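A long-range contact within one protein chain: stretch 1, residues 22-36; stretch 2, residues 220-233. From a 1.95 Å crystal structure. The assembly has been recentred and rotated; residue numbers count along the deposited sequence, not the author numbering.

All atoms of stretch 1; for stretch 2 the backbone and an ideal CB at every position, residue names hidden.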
ATOM      1  N   GLN A  22       5.333  -3.424  16.347  1.00 20.48           N
ATOM      2  CA  GLN A  22       4.706  -3.072  17.616  1.00 21.34           C
ATOM      3  C   GLN A  22       3.488  -3.980  17.857  1.00 20.75           C
ATOM      4  O   GLN A  22       3.207  -4.417  19.014  1.00 19.79           O
ATOM      5  CB  GLN A  22       4.337  -1.585  17.643  1.00 21.86           C
ATOM      6  CG  GLN A  22       3.682  -1.153  18.985  1.00 23.55           C
ATOM      7  CD  GLN A  22       3.554   0.352  19.147  1.00 24.24           C
ATOM      8  OE1 GLN A  22       4.190   1.145  18.426  1.00 26.68           O
ATOM      9  NE2 GLN A  22       2.695   0.756  20.074  1.00 25.92           N
ATOM     10  N   PHE A  23       2.761  -4.252  16.779  1.00 19.82           N
ATOM     11  CA  PHE A  23       1.632  -5.205  16.800  1.00 18.96           C
ATOM     12  C   PHE A  23       2.092  -6.589  17.283  1.00 18.80           C
ATOM     13  O   PHE A  23       1.450  -7.181  18.169  1.00 18.13           O
ATOM     14  CB  PHE A  23       0.943  -5.269  15.422  1.00 19.69           C
ATOM     15  CG  PHE A  23       0.167  -6.551  15.190  1.00 18.38           C
ATOM     16  CD1 PHE A  23      -1.124  -6.703  15.711  1.00 18.11           C
ATOM     17  CD2 PHE A  23       0.732  -7.594  14.463  1.00 18.26           C
ATOM     18  CE1 PHE A  23      -1.841  -7.913  15.520  1.00 17.99           C
ATOM     19  CE2 PHE A  23       0.028  -8.831  14.268  1.00 18.24           C
ATOM     20  CZ  PHE A  23      -1.257  -8.967  14.780  1.00 18.98           C
ATOM     21  N   ALA A  24       3.209  -7.104  16.740  1.00 18.20           N
ATOM     22  CA  ALA A  24       3.759  -8.396  17.190  1.00 19.11           C
ATOM     23  C   ALA A  24       4.121  -8.356  18.702  1.00 20.42           C
ATOM     24  O   ALA A  24       3.831  -9.305  19.471  1.00 19.11           O
ATOM     25  CB  ALA A  24       5.007  -8.811  16.304  1.00 17.45           C
ATOM     26  N   ASP A  25       4.756  -7.257  19.115  1.00 20.84           N
ATOM     27  CA  ASP A  25       5.104  -7.040  20.520  1.00 22.68           C
ATOM     28  C   ASP A  25       3.875  -6.986  21.416  1.00 22.58           C
ATOM     29  O   ASP A  25       3.896  -7.545  22.519  1.00 22.52           O
ATOM     30  CB  ASP A  25       5.902  -5.733  20.719  1.00 22.60           C
ATOM     31  CG  ASP A  25       7.336  -5.852  20.265  1.00 26.97           C
ATOM     32  OD1 ASP A  25       7.857  -6.981  20.167  1.00 25.11           O
ATOM     33  OD2 ASP A  25       7.940  -4.789  19.994  1.00 28.88           O
ATOM     34  N   GLU A  26       2.831  -6.299  20.958  1.00 22.31           N
ATOM     35  CA  GLU A  26       1.604  -6.153  21.734  1.00 24.47           C
ATOM     36  C   GLU A  26       0.840  -7.472  21.862  1.00 23.79           C
ATOM     37  O   GLU A  26       0.261  -7.740  22.911  1.00 24.24           O
ATOM     38  CB  GLU A  26       0.739  -5.011  21.196  1.00 24.33           C
ATOM     39  CG  GLU A  26       1.363  -3.630  21.642  1.00 27.37           C
ATOM     40  CD  GLU A  26       0.647  -2.390  21.112  1.00 27.41           C
ATOM     41  OE1 GLU A  26      -0.380  -2.492  20.370  1.00 30.42           O
ATOM     42  OE2 GLU A  26       1.146  -1.291  21.435  1.00 30.35           O
ATOM     43  N   VAL A  27       0.883  -8.313  20.825  1.00 23.21           N
ATOM     44  CA  VAL A  27       0.292  -9.646  20.876  1.00 22.04           C
ATOM     45  C   VAL A  27       1.012 -10.494  21.936  1.00 22.80           C
ATOM     46  O   VAL A  27       0.384 -11.245  22.729  1.00 23.56           O
ATOM     47  CB  VAL A  27       0.302 -10.354  19.469  1.00 21.09           C
ATOM     48  CG1 VAL A  27      -0.023 -11.838  19.569  1.00 19.24           C
ATOM     49  CG2 VAL A  27      -0.701  -9.707  18.514  1.00 18.90           C
ATOM     50  N   LYS A  28       2.325 -10.391  21.979  1.00 23.61           N
ATOM     51  CA  LYS A  28       3.102 -11.207  22.899  1.00 24.89           C
ATOM     52  C   LYS A  28       2.813 -10.824  24.357  1.00 26.15           C
ATOM     53  O   LYS A  28       2.689 -11.706  25.232  1.00 25.33           O
ATOM     54  CB  LYS A  28       4.602 -11.053  22.618  1.00 25.30           C
ATOM     55  CG  LYS A  28       5.459 -12.020  23.417  1.00 28.27           C
ATOM     56  CD  LYS A  28       6.923 -11.890  23.075  1.00 34.00           C
ATOM     57  CE  LYS A  28       7.785 -12.651  24.067  1.00 37.53           C
ATOM     58  NZ  LYS A  28       9.189 -12.155  23.975  1.00 42.47           N
ATOM     59  N   ALA A  29       2.728  -9.518  24.611  1.00 25.96           N
ATOM     60  CA  ALA A  29       2.452  -9.017  25.957  1.00 27.14           C
ATOM     61  C   ALA A  29       1.012  -9.313  26.363  1.00 28.15           C
ATOM     62  O   ALA A  29       0.744  -9.750  27.493  1.00 29.07           O
ATOM     63  CB  ALA A  29       2.780  -7.507  26.050  1.00 26.75           C
ATOM     64  N   ALA A  30       0.085  -9.109  25.447  1.00 27.96           N
ATOM     65  CA  ALA A  30      -1.323  -9.311  25.725  1.00 28.31           C
ATOM     66  C   ALA A  30      -1.687 -10.778  25.964  1.00 29.28           C
ATOM     67  O   ALA A  30      -2.622 -11.061  26.708  1.00 28.56           O
ATOM     68  CB  ALA A  30      -2.165  -8.731  24.596  1.00 28.16           C
ATOM     69  N   THR A  31      -0.956 -11.706  25.342  1.00 29.11           N
ATOM     70  CA  THR A  31      -1.126 -13.133  25.594  1.00 29.61           C
ATOM     71  C   THR A  31      -0.153 -13.702  26.651  1.00 30.39           C
ATOM     72  O   THR A  31      -0.062 -14.913  26.835  1.00 30.05           O
ATOM     73  CB  THR A  31      -0.967 -13.939  24.289  1.00 29.67           C
ATOM     74  OG1 THR A  31       0.385 -13.809  23.823  1.00 27.95           O
ATOM     75  CG2 THR A  31      -1.927 -13.429  23.239  1.00 27.83           C
ATOM     76  N   ALA A  32       0.591 -12.834  27.322  1.00 31.02           N
ATOM     77  CA  ALA A  32       1.531 -13.272  28.336  1.00 32.19           C
ATOM     78  C   ALA A  32       2.528 -14.285  27.772  1.00 32.82           C
ATOM     79  O   ALA A  32       2.952 -15.224  28.460  1.00 32.79           O
ATOM     80  CB  ALA A  32       0.769 -13.873  29.559  1.00 32.37           C
ATOM     81  N   GLY A  33       2.916 -14.116  26.516  1.00 31.41           N
ATOM     82  CA  GLY A  33       3.878 -15.034  25.939  1.00 30.98           C
ATOM     83  C   GLY A  33       3.327 -16.248  25.205  1.00 29.91           C
ATOM     84  O   GLY A  33       4.088 -16.958  24.560  1.00 30.35           O
ATOM     85  N   ALA A  34       2.023 -16.477  25.272  1.00 28.95           N
ATOM     86  CA  ALA A  34       1.424 -17.652  24.612  1.00 28.99           C
ATOM     87  C   ALA A  34       1.495 -17.592  23.079  1.00 28.26           C
ATOM     88  O   ALA A  34       1.487 -18.636  22.435  1.00 27.80           O
ATOM     89  CB  ALA A  34      -0.038 -17.882  25.075  1.00 29.60           C
ATOM     90  N   LEU A  35       1.528 -16.384  22.492  1.00 26.14           N
ATOM     91  CA  LEU A  35       1.769 -16.279  21.056  1.00 24.76           C
ATOM     92  C   LEU A  35       2.900 -15.289  20.796  1.00 25.15           C
ATOM     93  O   LEU A  35       2.827 -14.103  21.196  1.00 24.51           O
ATOM     94  CB  LEU A  35       0.499 -15.888  20.286  1.00 25.19           C
ATOM     95  CG  LEU A  35       0.630 -15.680  18.752  1.00 24.51           C
ATOM     96  CD1 LEU A  35       1.111 -16.970  18.030  1.00 19.48           C
ATOM     97  CD2 LEU A  35      -0.684 -15.190  18.132  1.00 24.46           C
ATOM     98  N   GLU A  36       3.942 -15.779  20.133  1.00 25.06           N
ATOM     99  CA  GLU A  36       5.077 -14.922  19.751  1.00 25.08           C
ATOM    100  C   GLU A  36       5.158 -14.850  18.227  1.00 24.41           C
ATOM    101  O   GLU A  36       5.198 -15.882  17.545  1.00 24.28           O
ATOM    102  CB  GLU A  36       6.398 -15.427  20.346  1.00 25.71           C
ATOM    103  CG  GLU A  36       7.574 -14.499  19.940  1.00 32.03           C
ATOM    104  CD  GLU A  36       8.835 -14.688  20.747  1.00 37.65           C
ATOM    105  OE1 GLU A  36       9.226 -15.857  20.933  1.00 38.54           O
ATOM    106  OE2 GLU A  36       9.455 -13.651  21.145  1.00 40.32           O
ATOM    107  N   UNK A 220      -6.676 -22.279  15.225  1.00 25.08           N
ATOM    108  CA  UNK A 220      -6.107 -23.243  16.182  1.00 26.27           C
ATOM    109  C   UNK A 220      -5.627 -22.610  17.502  1.00 24.99           C
ATOM    110  O   UNK A 220      -5.412 -23.303  18.471  1.00 23.13           O
ATOM    111  CB  UNK A 220      -4.934 -23.972  15.524  1.00 26.27           C
ATOM    112  N   UNK A 221      -5.561 -21.272  17.562  1.00 23.17           N
ATOM    113  CA  UNK A 221      -5.176 -20.603  18.791  1.00 22.62           C
ATOM    114  C   UNK A 221      -6.330 -20.702  19.802  1.00 22.58           C
ATOM    115  O   UNK A 221      -7.469 -20.807  19.391  1.00 20.83           O
ATOM    116  CB  UNK A 221      -4.805 -19.144  18.520  1.00 22.62           C
ATOM    117  N   UNK A 222      -6.026 -20.666  21.116  1.00 23.28           N
ATOM    118  CA  UNK A 222      -7.130 -20.494  22.093  1.00 23.79           C
ATOM    119  C   UNK A 222      -7.969 -19.261  21.769  1.00 25.27           C
ATOM    120  O   UNK A 222      -7.432 -18.227  21.268  1.00 24.12           O
ATOM    121  CB  UNK A 222      -6.576 -20.378  23.514  1.00 23.79           C
ATOM    122  N   UNK A 223      -9.276 -19.363  22.024  1.00 25.68           N
ATOM    123  CA  UNK A 223     -10.249 -18.266  21.876  1.00 26.05           C
ATOM    124  C   UNK A 223      -9.736 -16.916  22.349  1.00 27.46           C
ATOM    125  O   UNK A 223      -9.769 -15.938  21.575  1.00 27.00           O
ATOM    126  CB  UNK A 223     -11.527 -18.604  22.647  1.00 26.05           C
ATOM    127  N   UNK A 224      -9.262 -16.857  23.603  1.00 27.46           N
ATOM    128  CA  UNK A 224      -8.720 -15.621  24.176  1.00 28.74           C
ATOM    129  C   UNK A 224      -7.515 -15.057  23.385  1.00 27.44           C
ATOM    130  O   UNK A 224      -7.333 -13.837  23.296  1.00 26.48           O
ATOM    131  CB  UNK A 224      -8.304 -15.877  25.626  1.00 28.74           C
ATOM    132  N   UNK A 225      -6.711 -15.954  22.819  1.00 26.19           N
ATOM    133  CA  UNK A 225      -5.515 -15.565  22.048  1.00 25.61           C
ATOM    134  C   UNK A 225      -5.979 -15.022  20.716  1.00 25.98           C
ATOM    135  O   UNK A 225      -5.497 -13.953  20.286  1.00 25.73           O
ATOM    136  CB  UNK A 225      -4.555 -16.740  21.852  1.00 25.61           C
ATOM    137  N   UNK A 226      -6.952 -15.698  20.086  1.00 25.55           N
ATOM    138  CA  UNK A 226      -7.567 -15.164  18.870  1.00 26.31           C
ATOM    139  C   UNK A 226      -8.046 -13.732  19.080  1.00 26.48           C
ATOM    140  O   UNK A 226      -7.758 -12.868  18.257  1.00 25.30           O
ATOM    141  CB  UNK A 226      -8.736 -16.048  18.431  1.00 26.31           C
ATOM    142  N   UNK A 227      -8.733 -13.485  20.205  1.00 25.86           N
ATOM    143  CA  UNK A 227      -9.287 -12.173  20.498  1.00 25.73           C
ATOM    144  C   UNK A 227      -8.169 -11.185  20.769  1.00 24.95           C
ATOM    145  O   UNK A 227      -8.227 -10.065  20.277  1.00 26.29           O
ATOM    146  CB  UNK A 227     -10.244 -12.240  21.690  1.00 25.73           C
ATOM    147  N   UNK A 228      -7.138 -11.601  21.496  1.00 24.00           N
ATOM    148  CA  UNK A 228      -5.996 -10.734  21.694  1.00 23.98           C
ATOM    149  C   UNK A 228      -5.375 -10.278  20.337  1.00 23.91           C
ATOM    150  O   UNK A 228      -5.019  -9.087  20.164  1.00 22.67           O
ATOM    151  CB  UNK A 228      -4.951 -11.458  22.545  1.00 23.98           C
ATOM    152  N   UNK A 229      -5.291 -11.189  19.372  1.00 22.93           N
ATOM    153  CA  UNK A 229      -4.737 -10.826  18.045  1.00 23.52           C
ATOM    154  C   UNK A 229      -5.603  -9.770  17.363  1.00 23.97           C
ATOM    155  O   UNK A 229      -5.100  -8.747  16.807  1.00 23.38           O
ATOM    156  CB  UNK A 229      -4.628 -12.062  17.150  1.00 23.52           C
ATOM    157  N   UNK A 230      -6.908 -10.012  17.383  1.00 23.74           N
ATOM    158  CA  UNK A 230      -7.823  -9.060  16.775  1.00 24.66           C
ATOM    159  C   UNK A 230      -7.785  -7.686  17.456  1.00 25.00           C
ATOM    160  O   UNK A 230      -7.806  -6.669  16.766  1.00 24.46           O
ATOM    161  CB  UNK A 230      -9.247  -9.619  16.816  1.00 24.66           C
ATOM    162  N   UNK A 231      -7.671  -7.658  18.787  1.00 25.32           N
ATOM    163  CA  UNK A 231      -7.638  -6.413  19.549  1.00 25.87           C
ATOM    164  C   UNK A 231      -6.316  -5.681  19.299  1.00 25.03           C
ATOM    165  O   UNK A 231      -6.276  -4.441  19.130  1.00 24.60           O
ATOM    166  CB  UNK A 231      -7.825  -6.690  21.042  1.00 25.87           C
ATOM    167  N   UNK A 232      -5.222  -6.433  19.295  1.00 23.82           N
ATOM    168  CA  UNK A 232      -3.937  -5.816  18.978  1.00 23.23           C
ATOM    169  C   UNK A 232      -3.984  -5.241  17.540  1.00 22.84           C
ATOM    170  O   UNK A 232      -3.452  -4.154  17.276  1.00 21.58           O
ATOM    171  CB  UNK A 232      -2.803  -6.833  19.124  1.00 23.23           C
ATOM    172  N   UNK A 233      -4.681  -5.940  16.643  1.00 22.05           N
ATOM    173  CA  UNK A 233      -4.877  -5.474  15.277  1.00 22.81           C
ATOM    174  C   UNK A 233      -5.651  -4.162  15.233  1.00 23.17           C
ATOM    175  O   UNK A 233      -5.273  -3.216  14.525  1.00 22.96           O
ATOM    176  CB  UNK A 233      -5.609  -6.539  14.457  1.00 22.81           C
TER

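After an extended pair of residues at 221 and 222, stretch 2 runs as a helix roughly antiparallel to helix 22-30, with axes 9.1 Å apart at closest approach and 144° between their directions. Stretch 1 offers it a largely apolar surface: Phe 23, Val 27, Ala 30, Thr 31, Ala 34 and Leu 35.

Position 220 has nothing of stretch 1 near its ideal CB, so the contact sets no preference; it is Arg 220. At 221 the CA-to-CB bond points toward stretch 1, but a gap remains before the methyls of Leu 35. A long apolar side chain could cross it, leucine, isoleucine or methionine among them. Leu 221 does so, its CD1 lying 3.9 Å from CD2 of Leu 35.

Position 222 precedes the helix, with phi near -54° and psi near 145°, angles that suit proline but also many other residues. It is Pro 222, at the N-cap, and its O accepts a backbone hydrogen bond from N of position 226. Positions 223 and 224 find no partner in stretch 1, and many residues would fit; they are Ala 223 and Glu 224.

At 225 the ideal CB lies 4.4 Å from CG2 of Thr 31 and 5.4 Å from CB of Leu 35, with no charge to answer. A medium-sized apolar side chain is suited, valine or isoleucine for instance. Val 225 places CG1 3.9 Å from both Thr 31 CG2 and Leu 35 CB, while its CG2 reaches 4.4 Å from Ala 34 CB. The Thr 31 hydroxyl is engaged within its own stretch, OG1 donating to Val 27 O (2.8 Å) and accepting from Leu 35 N (3.1 Å), while CG2 makes the contact with Val 225.

Position 226 points away and 227 is out of reach, leaving both free to be polar. Arg 226 turns back to its own segment, NH1 donating to Leu 221 O at 2.8 Å; Gln 227 follows it.

At 228 the ideal CB is already 3.7 Å from Thr 31 CG2 and 4.4 Å from Ala 30 CB, which favours a small residue such as alanine or serine. Ala 228 fills the site with its methyl alone.

Position 229 points sideways between Val 27, Leu 35 and the Phe 23 ring, where valine, isoleucine or leucine could be considered. Val 229 sets CG2 3.6 Å from Leu 35 CD2 and CG1 4.1 Å from Phe 23 CZ.

Position 230 points away and 231 sideways, beyond contact, so polar or apolar side chains would both do. They are Leu 230 and Asp 231, whose OD1 accepts from Gln 227 NE2 at 2.6 Å.

At 232 the ideal CB is 3.6 Å from Val 27 CG2 and 3.8 Å from Phe 23 CD1, again calling for a small side chain. Ala 232 provides it, and the O of water 1 lies 2.7 Å from Ala 232 O and 2.6 Å from Glu 26 OE1, donating to both and bridging the stretches.

At 233 an ideal CB would be crowded by O of Leu 230 at 3.2 Å, favouring glycine. Gly 233 leaves its N 3.6 Å from CE1, at the edge of the Phe 23 ring.

Stretch 2, residues 220-233: RLPAEVRQAVLDAG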
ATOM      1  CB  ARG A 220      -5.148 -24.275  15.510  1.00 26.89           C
ATOM      2  CG  ARG A 220      -3.664 -24.161  15.760  1.00 31.27           C
ATOM      3  CD  ARG A 220      -2.910 -25.400  15.171  1.00 30.39           C
ATOM      4  NE  ARG A 220      -3.264 -25.645  13.784  1.00 37.42           N
ATOM      5  CZ  ARG A 220      -2.584 -25.164  12.735  1.00 41.18           C
ATOM      6  NH1 ARG A 220      -1.489 -24.404  12.900  1.00 42.24           N
ATOM      7  NH2 ARG A 220      -3.001 -25.441  11.504  1.00 41.55           N
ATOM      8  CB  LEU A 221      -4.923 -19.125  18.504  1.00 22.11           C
ATOM      9  CG  LEU A 221      -3.750 -18.856  17.567  1.00 21.57           C
ATOM     10  CD1 LEU A 221      -3.736 -17.367  17.132  1.00 22.62           C
ATOM     11  CD2 LEU A 221      -2.451 -19.244  18.280  1.00 21.61           C
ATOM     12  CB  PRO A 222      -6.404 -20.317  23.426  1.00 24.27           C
ATOM     13  CG  PRO A 222      -5.041 -20.986  23.257  1.00 24.68           C
ATOM     14  CD  PRO A 222      -4.700 -20.836  21.757  1.00 24.06           C
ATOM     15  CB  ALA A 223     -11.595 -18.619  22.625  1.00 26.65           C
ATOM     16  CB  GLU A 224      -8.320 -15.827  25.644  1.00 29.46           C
ATOM     17  CG  GLU A 224      -9.469 -16.313  26.562  1.00 34.52           C
ATOM     18  CD  GLU A 224      -9.594 -17.876  26.612  1.00 40.14           C
ATOM     19  OE1 GLU A 224      -9.078 -18.611  25.690  1.00 37.21           O
ATOM     20  OE2 GLU A 224     -10.214 -18.349  27.603  1.00 44.33           O
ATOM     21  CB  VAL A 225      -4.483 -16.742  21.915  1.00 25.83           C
ATOM     22  CG1 VAL A 225      -3.284 -16.361  21.018  1.00 23.93           C
ATOM     23  CG2 VAL A 225      -3.992 -17.207  23.312  1.00 23.57           C
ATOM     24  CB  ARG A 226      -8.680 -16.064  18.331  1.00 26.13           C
ATOM     25  CG  ARG A 226      -8.196 -17.491  18.042  1.00 28.52           C
ATOM     26  CD  ARG A 226      -9.159 -18.294  17.195  1.00 31.20           C
ATOM     27  NE  ARG A 226     -10.522 -18.340  17.746  1.00 33.40           N
ATOM     28  CZ  ARG A 226     -10.992 -19.320  18.520  1.00 33.80           C
ATOM     29  NH1 ARG A 226     -10.217 -20.334  18.874  1.00 32.34           N
ATOM     30  NH2 ARG A 226     -12.241 -19.274  18.944  1.00 32.81           N
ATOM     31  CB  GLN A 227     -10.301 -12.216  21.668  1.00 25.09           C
ATOM     32  CG  GLN A 227     -11.094 -10.902  21.909  1.00 28.08           C
ATOM     33  CD  GLN A 227     -11.883 -10.458  20.678  1.00 30.71           C
ATOM     34  OE1 GLN A 227     -12.749 -11.162  20.222  1.00 33.73           O
ATOM     35  NE2 GLN A 227     -11.563  -9.274  20.136  1.00 33.32           N
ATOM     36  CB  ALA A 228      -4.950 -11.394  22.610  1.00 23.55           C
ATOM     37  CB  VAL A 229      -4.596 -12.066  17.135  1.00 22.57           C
ATOM     38  CG1 VAL A 229      -4.241 -11.659  15.645  1.00 23.23           C
ATOM     39  CG2 VAL A 229      -3.543 -12.992  17.684  1.00 23.89           C
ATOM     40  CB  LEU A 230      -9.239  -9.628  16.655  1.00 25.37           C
ATOM     41  CG  LEU A 230      -9.374 -10.842  15.710  1.00 26.45           C
ATOM     42  CD1 LEU A 230     -10.827 -11.258  15.589  1.00 27.02           C
ATOM     43  CD2 LEU A 230      -8.834 -10.538  14.319  1.00 27.34           C
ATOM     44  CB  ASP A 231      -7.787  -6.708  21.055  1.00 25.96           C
ATOM     45  CG  ASP A 231      -9.210  -7.158  21.439  1.00 29.64           C
ATOM     46  OD1 ASP A 231     -10.141  -7.125  20.587  1.00 32.88           O
ATOM     47  OD2 ASP A 231      -9.390  -7.561  22.610  1.00 31.52           O
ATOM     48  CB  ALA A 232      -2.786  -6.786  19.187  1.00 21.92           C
TER
HETATM   49  O   HOH W   1      -0.929  -3.460  18.065  1.00 19.88           O
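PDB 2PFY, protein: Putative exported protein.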